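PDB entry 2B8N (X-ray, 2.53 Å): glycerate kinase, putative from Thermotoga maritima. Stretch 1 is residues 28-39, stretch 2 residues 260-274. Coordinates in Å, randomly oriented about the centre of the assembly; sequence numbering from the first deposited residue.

Stretch 1 28-39: KKSIEAVFPDRA
Stretch 2 260-274: IGNVQKVCDEAKSLA

The strongest bond is a salt bridge between Arg-38 and Glu-269: Arg-38 NH2 donates to Glu-269 OE2 at 2.9 Å, OE2 lying at the guanidinium edge, near its plane. Arg-38 reaches it extended, with all-t chi1 to chi3; Glu-269 bends to meet it (chi1 t, chi2 p). A water ties in the backbone, donating to Glu-269 OE2 (2.7 Å) and Lys-29 O (2.8 Å) and accepting from Arg-38 NH1 (3.2 Å).

The salt bridge joins helix 36-39 to helix 263-274, and the water brings in the helix that includes 28-32. Helix 263-274 follows strand 260-261 and is capped by Asn-262 (chi1 p), whose OD1 accepts from Lys-265 N at 2.9 Å. Its N-to-C direction makes 135° with that of the helix that includes 28-32, and the axes come within 8.1 Å at closest approach. A type I turn, Glu-32 to Phe-35, then leads into the helix starting at Pro-36.

Each point of nearest CA approach includes a small residue. Ser-30 (chi1 m) is a knob among Val-266, Glu-269, Ala-270 and Leu-273, its OG 3.1 Å from Ala-270 CB; the CA atoms of Ser-30 and Ala-270 are 5.0 Å apart. Ala-33 CB rests 3.8 Å from Glu-269 CG, against the acid's aliphatic part. Further along, Val-34 (m) packs CG1 against Val-266 (t) CG2 at 3.3 Å, near side-chain-free Gly-261, and Ala-39 CB meets Ile-260 CD1 (chi1 p, chi2 t) at 3.7 Å.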

# COMPACT_ATOMS: atom_id res chain seq x y z
N LYS A 28 4.79 9.13 13.76
CA LYS A 28 3.32 9.33 13.80
C LYS A 28 2.85 10.48 12.89
O LYS A 28 1.95 10.31 12.08
CB LYS A 28 2.80 9.55 15.24
CG LYS A 28 2.47 8.25 16.01
CD LYS A 28 1.79 8.55 17.39
CE LYS A 28 1.47 7.28 18.23
NZ LYS A 28 2.60 6.29 18.38
N LYS A 29 3.47 11.64 13.02
CA LYS A 29 3.15 12.80 12.20
C LYS A 29 3.51 12.60 10.72
O LYS A 29 2.84 13.18 9.86
CB LYS A 29 3.86 14.04 12.74
CG LYS A 29 3.35 14.54 14.06
CD LYS A 29 2.11 15.41 13.89
CE LYS A 29 1.40 15.68 15.23
NZ LYS A 29 0.17 16.53 15.07
N SER A 30 4.54 11.82 10.41
CA SER A 30 4.91 11.60 9.02
C SER A 30 3.82 10.84 8.28
O SER A 30 3.50 11.18 7.13
CB SER A 30 6.23 10.86 8.91
OG SER A 30 7.26 11.65 9.46
N ILE A 31 3.24 9.83 8.94
CA ILE A 31 2.16 9.00 8.37
C ILE A 31 0.85 9.76 8.11
O ILE A 31 0.16 9.50 7.11
CB ILE A 31 1.85 7.79 9.27
CG1 ILE A 31 2.99 6.79 9.24
CG2 ILE A 31 0.58 7.06 8.82
CD1 ILE A 31 2.82 5.70 10.29
N GLU A 32 0.51 10.67 9.03
CA GLU A 32 -0.61 11.61 8.87
C GLU A 32 -0.63 12.34 7.53
O GLU A 32 -1.69 12.72 7.05
CB GLU A 32 -0.57 12.68 9.96
CG GLU A 32 -1.00 12.19 11.31
CD GLU A 32 -1.00 13.27 12.37
OE1 GLU A 32 -0.85 14.47 12.04
OE2 GLU A 32 -1.15 12.90 13.56
N ALA A 33 0.56 12.56 6.96
CA ALA A 33 0.70 13.21 5.65
C ALA A 33 0.08 12.40 4.52
O ALA A 33 -0.20 12.95 3.45
CB ALA A 33 2.17 13.46 5.37
N VAL A 34 -0.12 11.10 4.73
CA VAL A 34 -0.82 10.27 3.77
C VAL A 34 -2.15 9.69 4.30
O VAL A 34 -2.63 8.67 3.77
CB VAL A 34 0.11 9.13 3.23
CG1 VAL A 34 1.28 9.72 2.48
CG2 VAL A 34 0.60 8.20 4.36
N PHE A 35 -2.76 10.32 5.31
CA PHE A 35 -4.11 9.95 5.69
C PHE A 35 -4.98 10.36 4.54
O PHE A 35 -4.73 11.38 3.92
CB PHE A 35 -4.58 10.68 6.94
CG PHE A 35 -4.19 10.02 8.22
CD1 PHE A 35 -3.12 9.12 8.30
CD2 PHE A 35 -4.86 10.34 9.39
CE1 PHE A 35 -2.76 8.53 9.53
CE2 PHE A 35 -4.50 9.77 10.62
CZ PHE A 35 -3.47 8.86 10.70
N PRO A 36 -6.04 9.60 4.28
CA PRO A 36 -6.89 9.96 3.13
C PRO A 36 -7.39 11.43 3.12
O PRO A 36 -7.32 12.08 2.08
CB PRO A 36 -8.07 8.97 3.24
CG PRO A 36 -7.55 7.83 4.10
CD PRO A 36 -6.53 8.42 5.01
N ASP A 37 -7.88 11.92 4.27
CA ASP A 37 -8.47 13.26 4.36
C ASP A 37 -7.48 14.33 3.90
O ASP A 37 -7.76 15.13 3.01
CB ASP A 37 -8.96 13.57 5.79
CG ASP A 37 -9.87 14.82 5.86
OD1 ASP A 37 -11.05 14.75 5.41
OD2 ASP A 37 -9.41 15.87 6.36
N ARG A 38 -6.30 14.32 4.50
CA ARG A 38 -5.31 15.31 4.19
C ARG A 38 -4.77 15.13 2.75
O ARG A 38 -4.50 16.12 2.06
CB ARG A 38 -4.21 15.26 5.26
CG ARG A 38 -2.96 16.07 4.91
CD ARG A 38 -2.20 16.56 6.12
NE ARG A 38 -0.81 16.84 5.75
CZ ARG A 38 0.20 16.89 6.60
NH1 ARG A 38 0.01 16.68 7.90
NH2 ARG A 38 1.42 17.13 6.17
N ALA A 39 -4.63 13.89 2.28
CA ALA A 39 -4.03 13.66 0.94
C ALA A 39 -4.89 14.23 -0.17
O ALA A 39 -4.38 14.81 -1.15
CB ALA A 39 -3.79 12.16 0.70
N ILE A 260 -1.55 10.75 -4.85
CA ILE A 260 -1.70 11.61 -3.67
C ILE A 260 -1.08 11.01 -2.40
O ILE A 260 -0.81 11.72 -1.44
CB ILE A 260 -3.20 12.06 -3.45
CG1 ILE A 260 -4.07 10.92 -2.94
CG2 ILE A 260 -3.78 12.62 -4.73
CD1 ILE A 260 -5.43 11.34 -2.53
N GLY A 261 -0.83 9.72 -2.39
CA GLY A 261 -0.05 9.15 -1.31
C GLY A 261 0.81 8.01 -1.78
O GLY A 261 0.42 7.23 -2.62
N ASN A 262 1.99 7.93 -1.22
CA ASN A 262 2.90 6.81 -1.48
C ASN A 262 4.04 6.88 -0.49
O ASN A 262 4.12 7.81 0.29
CB ASN A 262 3.44 6.89 -2.90
CG ASN A 262 4.23 8.16 -3.13
OD1 ASN A 262 4.54 8.90 -2.18
ND2 ASN A 262 4.57 8.41 -4.39
N VAL A 263 4.96 5.94 -0.52
CA VAL A 263 6.04 5.93 0.49
C VAL A 263 7.00 7.15 0.38
O VAL A 263 7.61 7.60 1.37
CB VAL A 263 6.80 4.57 0.47
CG1 VAL A 263 7.74 4.50 -0.71
CG2 VAL A 263 7.52 4.33 1.78
N GLN A 264 7.10 7.73 -0.81
CA GLN A 264 7.94 8.92 -0.98
C GLN A 264 7.39 10.11 -0.19
O GLN A 264 8.17 10.81 0.48
CB GLN A 264 8.04 9.32 -2.44
CG GLN A 264 8.70 8.32 -3.35
CD GLN A 264 8.94 8.91 -4.72
OE1 GLN A 264 9.10 10.12 -4.86
NE2 GLN A 264 8.95 8.06 -5.75
N LYS A 265 6.07 10.33 -0.24
CA LYS A 265 5.46 11.47 0.46
C LYS A 265 5.76 11.36 1.96
O LYS A 265 6.02 12.37 2.62
CB LYS A 265 3.96 11.56 0.18
CG LYS A 265 3.26 12.81 0.72
N VAL A 266 5.75 10.13 2.46
CA VAL A 266 5.90 9.87 3.88
C VAL A 266 7.33 10.06 4.30
O VAL A 266 7.60 10.56 5.38
CB VAL A 266 5.41 8.46 4.22
CG1 VAL A 266 5.69 8.11 5.65
CG2 VAL A 266 3.93 8.39 3.98
N CYS A 267 8.26 9.68 3.44
CA CYS A 267 9.67 9.95 3.70
C CYS A 267 10.01 11.42 3.65
O CYS A 267 10.82 11.89 4.45
CB CYS A 267 10.51 9.21 2.70
SG CYS A 267 10.62 7.52 3.16
N ASP A 268 9.39 12.14 2.71
CA ASP A 268 9.59 13.59 2.57
C ASP A 268 9.13 14.32 3.80
O ASP A 268 9.78 15.26 4.22
CB ASP A 268 8.88 14.19 1.33
CG ASP A 268 9.70 14.06 0.05
OD1 ASP A 268 10.89 13.71 0.12
OD2 ASP A 268 9.15 14.30 -1.04
N GLU A 269 7.99 13.91 4.35
CA GLU A 269 7.43 14.56 5.52
C GLU A 269 8.30 14.30 6.74
O GLU A 269 8.54 15.20 7.55
CB GLU A 269 6.00 14.11 5.79
CG GLU A 269 5.28 14.94 6.87
CD GLU A 269 4.91 16.33 6.41
OE1 GLU A 269 5.38 16.73 5.32
OE2 GLU A 269 4.16 17.04 7.13
N ALA A 270 8.80 13.08 6.88
CA ALA A 270 9.68 12.77 8.00
C ALA A 270 10.94 13.60 7.87
O ALA A 270 11.41 14.15 8.87
CB ALA A 270 10.01 11.33 8.06
N LYS A 271 11.48 13.72 6.66
CA LYS A 271 12.68 14.56 6.43
C LYS A 271 12.47 16.01 6.88
O LYS A 271 13.35 16.60 7.54
CB LYS A 271 13.10 14.60 4.96
CG LYS A 271 14.26 15.57 4.70
CD LYS A 271 14.91 15.31 3.33
CE LYS A 271 15.93 16.39 2.98
NZ LYS A 271 16.40 16.30 1.58
N SER A 272 11.34 16.58 6.52
CA SER A 272 11.10 17.96 6.87
C SER A 272 10.72 18.12 8.36
O SER A 272 11.07 19.11 8.96
CB SER A 272 10.07 18.59 5.94
OG SER A 272 8.84 18.67 6.59
N LEU A 273 10.04 17.14 8.96
CA LEU A 273 9.73 17.17 10.39
C LEU A 273 11.02 17.09 11.21
O LEU A 273 11.18 17.80 12.20
CB LEU A 273 8.77 16.04 10.78
CG LEU A 273 7.29 16.20 10.38
CD1 LEU A 273 6.56 14.85 10.41
CD2 LEU A 273 6.54 17.16 11.24
N ALA A 274 11.92 16.21 10.78
CA ALA A 274 13.24 16.06 11.41
C ALA A 274 14.09 17.32 11.32
O ALA A 274 14.69 17.73 12.31
CB ALA A 274 13.98 14.90 10.78
O HOH W 1 2.82 15.90 9.12